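Local coordinates for protein putative alpha/beta hydrolase (Desulfitobacterium hafniense, PDB 4RPC) that probably acts as a hydrolase of the alpha/beta hydrolase family, with an apparent serine nucleophile, though its substrate is not known, at residues Ala138-Asn143 with His149-Val154; Met158-Asn163 with His241-Ser246. All blocks are in the same frame, centred on the assembly; numbering follows the deposited sequence.

Interaction 1: residues Ala138-Asn143 with His149-Val154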
ATOM      1  N   ALA A 138       7.766   7.259  12.113  1.00 22.42           N
ATOM      2  CA  ALA A 138       7.896   8.556  11.474  1.00 23.11           C
ATOM      3  C   ALA A 138       9.335   9.033  11.472  1.00 23.22           C
ATOM      4  O   ALA A 138       9.859   9.430  10.409  1.00 23.31           O
ATOM      5  CB  ALA A 138       6.986   9.618  12.121  1.00 22.69           C
ATOM      6  N   ASP A 139       9.968   9.021  12.640  1.00 23.08           N
ATOM      7  CA  ASP A 139      11.342   9.450  12.743  1.00 25.48           C
ATOM      8  C   ASP A 139      12.277   8.566  11.911  1.00 26.11           C
ATOM      9  O   ASP A 139      13.190   9.101  11.270  1.00 25.10           O
ATOM     10  CB  ASP A 139      11.846   9.442  14.179  1.00 27.59           C
ATOM     11  CG  ASP A 139      11.071  10.375  15.062  1.00 30.12           C
ATOM     12  OD1 ASP A 139      10.390  11.288  14.519  1.00 31.83           O
ATOM     13  OD2 ASP A 139      11.114  10.194  16.310  1.00 33.04           O
ATOM     14  N   ALA A 140      12.065   7.239  11.953  1.00 24.11           N
ATOM     15  CA  ALA A 140      12.915   6.295  11.246  1.00 25.76           C
ATOM     16  C   ALA A 140      12.868   6.656   9.763  1.00 26.19           C
ATOM     17  O   ALA A 140      13.922   6.800   9.123  1.00 25.18           O
ATOM     18  CB  ALA A 140      12.436   4.857  11.459  1.00 25.18           C
ATOM     19  N   PHE A 141      11.657   6.847   9.235  1.00 25.22           N
ATOM     20  CA  PHE A 141      11.513   7.085   7.789  1.00 27.35           C
ATOM     21  C   PHE A 141      12.168   8.388   7.328  1.00 26.97           C
ATOM     22  O   PHE A 141      12.796   8.430   6.286  1.00 25.39           O
ATOM     23  CB  PHE A 141      10.060   7.052   7.390  1.00 28.72           C
ATOM     24  CG  PHE A 141       9.554   5.690   7.017  1.00 32.72           C
ATOM     25  CD1 PHE A 141      10.292   4.538   7.268  1.00 36.69           C
ATOM     26  CD2 PHE A 141       8.325   5.564   6.414  1.00 36.24           C
ATOM     27  CE1 PHE A 141       9.830   3.275   6.890  1.00 38.12           C
ATOM     28  CE2 PHE A 141       7.851   4.317   6.027  1.00 41.84           C
ATOM     29  CZ  PHE A 141       8.608   3.160   6.278  1.00 40.03           C
ATOM     30  N   LEU A 142      12.044   9.449   8.125  1.00 25.74           N
ATOM     31  CA  LEU A 142      12.674  10.708   7.766  1.00 25.93           C
ATOM     32  C   LEU A 142      14.209  10.572   7.845  1.00 26.92           C
ATOM     33  O   LEU A 142      14.954  11.090   6.997  1.00 25.02           O
ATOM     34  CB  LEU A 142      12.179  11.858   8.678  1.00 25.43           C
ATOM     35  CG  LEU A 142      10.745  12.203   8.351  1.00 24.55           C
ATOM     36  CD1 LEU A 142      10.153  13.031   9.437  1.00 24.81           C
ATOM     37  CD2 LEU A 142      10.604  12.894   6.976  1.00 25.42           C
ATOM     38  N   ASN A 143      14.673   9.878   8.875  1.00 27.93           N
ATOM     39  CA  ASN A 143      16.086   9.557   8.986  1.00 30.50           C
ATOM     40  C   ASN A 143      16.661   8.880   7.744  1.00 30.68           C
ATOM     41  O   ASN A 143      17.820   9.080   7.422  1.00 31.43           O
ATOM     42  CB  ASN A 143      16.382   8.723  10.224  1.00 31.45           C
ATOM     43  CG  ASN A 143      16.642   9.569  11.437  1.00 33.48           C
ATOM     44  OD1 ASN A 143      17.209  10.627  11.346  1.00 38.13           O
ATOM     45  ND2 ASN A 143      16.203   9.113  12.577  1.00 35.72           N
ATOM     46  N   HIS A 149      20.277   4.494   8.995  1.00 34.93           N
ATOM     47  CA  HIS A 149      19.590   3.214   9.034  1.00 34.08           C
ATOM     48  C   HIS A 149      18.451   3.138  10.049  1.00 31.83           C
ATOM     49  O   HIS A 149      18.459   3.834  11.072  1.00 31.49           O
ATOM     50  CB  HIS A 149      20.595   2.135   9.384  1.00 36.24           C
ATOM     51  CG  HIS A 149      21.687   2.010   8.384  1.00 38.27           C
ATOM     52  ND1 HIS A 149      21.542   1.264   7.234  1.00 40.15           N
ATOM     53  CD2 HIS A 149      22.915   2.567   8.326  1.00 38.92           C
ATOM     54  CE1 HIS A 149      22.666   1.323   6.536  1.00 40.99           C
ATOM     55  NE2 HIS A 149      23.505   2.121   7.169  1.00 41.02           N
ATOM     56  N   LEU A 150      17.493   2.263   9.764  1.00 29.28           N
ATOM     57  CA  LEU A 150      16.378   2.031  10.647  1.00 28.04           C
ATOM     58  C   LEU A 150      16.902   1.437  11.952  1.00 29.24           C
ATOM     59  O   LEU A 150      17.885   0.688  11.936  1.00 31.02           O
ATOM     60  CB  LEU A 150      15.352   1.097  10.031  1.00 26.24           C
ATOM     61  CG  LEU A 150      14.689   1.456   8.684  1.00 26.62           C
ATOM     62  CD1 LEU A 150      13.987   0.254   8.050  1.00 26.86           C
ATOM     63  CD2 LEU A 150      13.725   2.612   8.806  1.00 25.91           C
ATOM     64  N   PRO A 151      16.260   1.769  13.084  1.00 28.63           N
ATOM     65  CA  PRO A 151      16.648   1.231  14.390  1.00 29.74           C
ATOM     66  C   PRO A 151      16.340  -0.252  14.493  1.00 30.80           C
ATOM     67  O   PRO A 151      15.367  -0.683  13.924  1.00 30.73           O
ATOM     68  CB  PRO A 151      15.725   1.981  15.346  1.00 29.13           C
ATOM     69  CG  PRO A 151      14.517   2.293  14.527  1.00 28.05           C
ATOM     70  CD  PRO A 151      15.024   2.567  13.152  1.00 27.41           C
ATOM     71  N   SER A 152      17.158  -1.046  15.174  1.00 32.68           N
ATOM     72  CA  SER A 152      16.743  -2.396  15.501  1.00 33.27           C
ATOM     73  C   SER A 152      15.661  -2.345  16.543  1.00 33.73           C
ATOM     74  O   SER A 152      15.642  -1.452  17.384  1.00 32.51           O
ATOM     75  CB  SER A 152      17.895  -3.167  16.068  1.00 36.55           C
ATOM     76  OG  SER A 152      18.822  -3.348  15.037  1.00 39.32           O
ATOM     77  N   PRO A 153      14.750  -3.303  16.519  1.00 34.16           N
ATOM     78  CA  PRO A 153      14.662  -4.453  15.641  1.00 34.91           C
ATOM     79  C   PRO A 153      13.754  -4.180  14.442  1.00 33.94           C
ATOM     80  O   PRO A 153      13.379  -5.103  13.743  1.00 34.71           O
ATOM     81  CB  PRO A 153      14.033  -5.499  16.547  1.00 35.01           C
ATOM     82  CG  PRO A 153      13.074  -4.699  17.384  1.00 34.80           C
ATOM     83  CD  PRO A 153      13.703  -3.336  17.553  1.00 34.56           C
ATOM     84  N   VAL A 154      13.371  -2.921  14.220  1.00 32.47           N
ATOM     85  CA  VAL A 154      12.564  -2.612  13.069  1.00 30.58           C
ATOM     86  C   VAL A 154      13.356  -2.989  11.816  1.00 29.52           C
ATOM     87  O   VAL A 154      12.822  -3.558  10.910  1.00 28.92           O
ATOM     88  CB  VAL A 154      12.179  -1.127  13.037  1.00 30.89           C
ATOM     89  CG1 VAL A 154      11.592  -0.747  11.690  1.00 29.75           C
ATOM     90  CG2 VAL A 154      11.180  -0.788  14.162  1.00 31.56           C
TER
HETATM   91  O   HOH W   1      16.787   6.056  12.501  1.00 35.57           O
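Ala140 and Leu150 meet where the last turns of helix 130-145 face the loop leading to helix 154-157. The methyl of Ala140 points at the loop, and CD2 of Leu150 comes to 3.7 Å from Ala140 CB. The same methyl also takes the ring of Pro151, whose CD stands 3.8 Å from Ala140 CB. One small side chain thus receives two neighbours of the loop. It also lets the two backbones come close, with CA of Ala140 5.5 Å from CA of Leu150.

Leu150 does not aim its CB at the helix. Its CG lies anti to the carbonyl carbon (chi1 -58°), and with chi2 at 165° the CD2 branch is carried to the helix. The CD1 branch goes another way. CD2 also reaches Phe141. That side chain leaves the helix pointing away from the loop, but its ring swings back, and CD1 of Phe141 lies 4.2 Å from CD2 of Leu150. The methyl sits at the ring edge, near its plane, and is not stacked on a face. Phe141 also touches Leu182 of helix 179-191.

At the outer margin a water spans the two segments. It takes a weak bond from Asn143 ND2 (3.1 Å) and can donate to His149 O, also at 3.1 Å. Asp165 holds the first two residues of segment 149-154, with OD2 on Leu150 N and OD1 on His149 ND1.

In sequence these helices fall between strands 112-119 and 204-210, where alpha/beta hydrolases commonly carry their cap. The direct contact is wholly apolar, through methyl, methylene and ring-edge carbons. Its hold should therefore rest on shape and on exclusion of water, with a single water link, weak at Asn143, beside it.

Interaction 2: residues Met158-Asn163 with His241-Ser246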
HETATM    1  N   MSE A 158      11.701  -5.755   9.172  1.00 28.30           N
HETATM    2  CA  MSE A 158      11.301  -5.402   7.817  1.00 28.50           C
HETATM    3  C   MSE A 158      12.177  -6.081   6.763  1.00 28.48           C
HETATM    4  O   MSE A 158      11.877  -5.987   5.579  1.00 27.19           O
HETATM    5  CB  MSE A 158      11.330  -3.899   7.651  1.00 28.71           C
HETATM    6  CG  MSE A 158      10.337  -3.196   8.559  1.00 30.68           C
HETATM    7 SE   MSE A 158      10.429  -1.255   8.124  0.84 32.55          SE
HETATM    8  CE  MSE A 158       9.076  -1.260   6.739  1.00 34.93           C
ATOM      9  N   GLY A 159      13.271  -6.753   7.149  1.00 29.47           N
ATOM     10  CA  GLY A 159      14.005  -7.643   6.192  1.00 30.71           C
ATOM     11  C   GLY A 159      15.271  -7.021   5.656  1.00 31.90           C
ATOM     12  O   GLY A 159      15.761  -7.388   4.572  1.00 31.68           O
ATOM     13  N   PHE A 160      15.852  -6.145   6.469  1.00 31.96           N
ATOM     14  CA  PHE A 160      17.022  -5.387   6.067  1.00 34.32           C
ATOM     15  C   PHE A 160      18.202  -5.543   6.996  1.00 35.41           C
ATOM     16  O   PHE A 160      18.965  -4.594   7.218  1.00 36.43           O
ATOM     17  CB  PHE A 160      16.638  -3.902   5.937  1.00 33.47           C
ATOM     18  CG  PHE A 160      15.590  -3.649   4.914  1.00 33.16           C
ATOM     19  CD1 PHE A 160      15.844  -3.892   3.560  1.00 34.62           C
ATOM     20  CD2 PHE A 160      14.331  -3.148   5.285  1.00 32.89           C
ATOM     21  CE1 PHE A 160      14.868  -3.653   2.594  1.00 33.49           C
ATOM     22  CE2 PHE A 160      13.358  -2.917   4.332  1.00 31.89           C
ATOM     23  CZ  PHE A 160      13.623  -3.180   2.978  1.00 32.44           C
ATOM     24  N   ALA A 161      18.352  -6.735   7.558  1.00 37.60           N
ATOM     25  CA  ALA A 161      19.567  -7.089   8.332  1.00 40.46           C
ATOM     26  C   ALA A 161      20.872  -6.900   7.523  1.00 41.08           C
ATOM     27  O   ALA A 161      21.915  -6.691   8.098  1.00 41.32           O
ATOM     28  CB  ALA A 161      19.491  -8.518   8.832  1.00 41.94           C
ATOM     29  N   ALA A 162      20.807  -6.929   6.204  1.00 41.56           N
ATOM     30  CA  ALA A 162      22.002  -6.647   5.391  1.00 45.16           C
ATOM     31  C   ALA A 162      22.349  -5.149   5.344  1.00 46.17           C
ATOM     32  O   ALA A 162      23.314  -4.748   4.674  1.00 48.65           O
ATOM     33  CB  ALA A 162      21.841  -7.185   3.977  1.00 45.11           C
ATOM     34  N   ASN A 163      21.581  -4.312   6.028  1.00 44.11           N
ATOM     35  CA  ASN A 163      21.820  -2.888   5.945  1.00 44.20           C
ATOM     36  C   ASN A 163      21.578  -2.314   4.580  1.00 42.11           C
ATOM     37  O   ASN A 163      22.141  -1.302   4.213  1.00 42.65           O
ATOM     38  CB  ASN A 163      23.259  -2.560   6.387  1.00 47.36           C
ATOM     39  CG  ASN A 163      23.299  -1.853   7.686  1.00 47.59           C
ATOM     40  OD1 ASN A 163      22.374  -1.972   8.495  1.00 46.11           O
ATOM     41  ND2 ASN A 163      24.353  -1.085   7.897  1.00 51.88           N
ATOM     42  N   HIS A 241      10.645  -5.534   3.053  1.00 26.61           N
ATOM     43  CA  HIS A 241       9.431  -4.732   2.937  1.00 26.52           C
ATOM     44  C   HIS A 241       9.554  -3.746   1.801  1.00 24.85           C
ATOM     45  O   HIS A 241      10.456  -2.919   1.778  1.00 24.04           O
ATOM     46  CB  HIS A 241       9.215  -3.964   4.242  1.00 29.30           C
ATOM     47  CG  HIS A 241       7.916  -3.225   4.326  1.00 30.28           C
ATOM     48  ND1 HIS A 241       6.743  -3.832   4.694  1.00 31.05           N
ATOM     49  CD2 HIS A 241       7.622  -1.915   4.154  1.00 32.17           C
ATOM     50  CE1 HIS A 241       5.776  -2.933   4.756  1.00 32.11           C
ATOM     51  NE2 HIS A 241       6.286  -1.763   4.428  1.00 32.95           N
ATOM     52  N   ALA A 242       8.663  -3.877   0.828  1.00 24.41           N
ATOM     53  CA  ALA A 242       8.644  -3.003  -0.356  1.00 24.46           C
ATOM     54  C   ALA A 242       9.896  -3.055  -1.253  1.00 25.64           C
ATOM     55  O   ALA A 242      10.053  -2.182  -2.091  1.00 25.87           O
ATOM     56  CB  ALA A 242       8.374  -1.560   0.097  1.00 24.50           C
ATOM     57  N   GLU A 243      10.785  -4.057  -1.085  1.00 26.80           N
ATOM     58  CA  GLU A 243      12.016  -4.172  -1.907  1.00 28.71           C
ATOM     59  C   GLU A 243      11.709  -4.479  -3.415  1.00 28.64           C
ATOM     60  O   GLU A 243      12.338  -3.890  -4.340  1.00 28.58           O
ATOM     61  CB  GLU A 243      12.953  -5.246  -1.333  1.00 30.85           C
ATOM     62  CG  GLU A 243      14.306  -5.267  -2.008  1.00 33.34           C
ATOM     63  CD  GLU A 243      15.390  -6.006  -1.239  1.00 36.45           C
ATOM     64  OE1 GLU A 243      15.099  -6.681  -0.197  1.00 36.34           O
ATOM     65  OE2 GLU A 243      16.578  -5.935  -1.721  1.00 40.06           O
ATOM     66  N   VAL A 244      10.736  -5.342  -3.655  1.00 27.47           N
ATOM     67  CA  VAL A 244      10.321  -5.626  -5.020  1.00 28.86           C
ATOM     68  C   VAL A 244       9.790  -4.360  -5.685  1.00 28.67           C
ATOM     69  O   VAL A 244      10.059  -4.093  -6.850  1.00 28.52           O
ATOM     70  CB  VAL A 244       9.222  -6.709  -5.081  1.00 29.92           C
ATOM     71  CG1 VAL A 244       8.887  -7.015  -6.538  1.00 31.38           C
ATOM     72  CG2 VAL A 244       9.689  -8.023  -4.449  1.00 30.98           C
ATOM     73  N   LEU A 245       9.027  -3.558  -4.945  1.00 26.56           N
ATOM     74  CA  LEU A 245       8.510  -2.306  -5.508  1.00 25.64           C
ATOM     75  C   LEU A 245       9.623  -1.329  -5.784  1.00 26.07           C
ATOM     76  O   LEU A 245       9.621  -0.617  -6.796  1.00 26.78           O
ATOM     77  CB  LEU A 245       7.507  -1.691  -4.499  1.00 24.54           C
ATOM     78  CG  LEU A 245       6.837  -0.419  -4.922  1.00 24.67           C
ATOM     79  CD1 LEU A 245       6.068  -0.641  -6.222  1.00 24.17           C
ATOM     80  CD2 LEU A 245       5.895   0.052  -3.788  1.00 23.34           C
ATOM     81  N   SER A 246      10.576  -1.267  -4.875  1.00 26.35           N
ATOM     82  CA  SER A 246      11.622  -0.269  -4.982  1.00 28.67           C
ATOM     83  C   SER A 246      12.517  -0.574  -6.177  1.00 32.37           C
ATOM     84  O   SER A 246      12.571   0.216  -7.118  1.00 33.25           O
ATOM     85  CB  SER A 246      12.449  -0.198  -3.724  1.00 29.10           C
ATOM     86  OG  SER A 246      13.390   0.831  -3.802  1.00 29.83           O
TER
HETATM   87  O   HOH W   2      16.567  -7.414   1.826  1.00 33.89           O
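Met158, a selenomethionine, lies against His241 with both backbone and side chain. Its carbonyl O accepts a bond from His241 N at 2.8 Å, nearly straight at the hydrogen (165°). Its CB stands 4.0 Å from His241 CB. CG is anti to the carbonyl carbon and the chain runs on extended to SE, which lies 5.3 Å from the centroid of the His241 ring, oblique to it. A bend at chi3 (90°) then turns the terminal CE over one face of the imidazole. CE is modelled 3.0 Å from His241 CD2, which is too short to trust in detail.

Both ring nitrogens have partners. ND1 of His241 bonds Glu213 OE2, and NE2 makes a weak bond to Ser96 OG. Ser96 lies in a GxSxG sequence, consistent with a nucleophile elbow, so these three are probably the Ser-His-Glu triad of an alpha/beta hydrolase, and Met158 packs on its histidine. Just after Met158, Gly159 is the first residue to leave helical angles. Its phi is positive, and it makes a Schellman motif.

Phe160 follows and brings its ring edge to the same backbone. Its CZ is 3.4 Å from His241 O, which lies in the ring plane. Glu243 OE1 lies oblique to the ring, 4.1 Å from Phe160 CE1, with the ring and carboxylate planes 41° apart. With a serine in place of Phe160, a gap would probably open between the His241 backbone and helix 165-169, whose Val168 and Leu169 the ring also touches. Glu243 OE1 accepts a bond from Gly240 N, and a water 2.6 Å from that OE1 can also reach Gly159 O.

Interaction 1 closes before interaction 2 opens along the chain, and their centres are about 13 Å apart. Interaction 1 is local, with five residues between its segments. Interaction 2 joins residues 158-163 to a segment 78 residues further on, past strands 204-210 and 232-236. Helix 154-157 connects the loop of one to the loop of the other. The two also touch: Leu150 CD1 is 3.9 Å from Met158 SE, and His149 packs on Asn163. Through Leu150 and Met158, side-chain contacts run from helix 130-145 to His241. The helical insert between strands 112-119 and 204-210 is thereby joined to the probable catalytic centre of the fold.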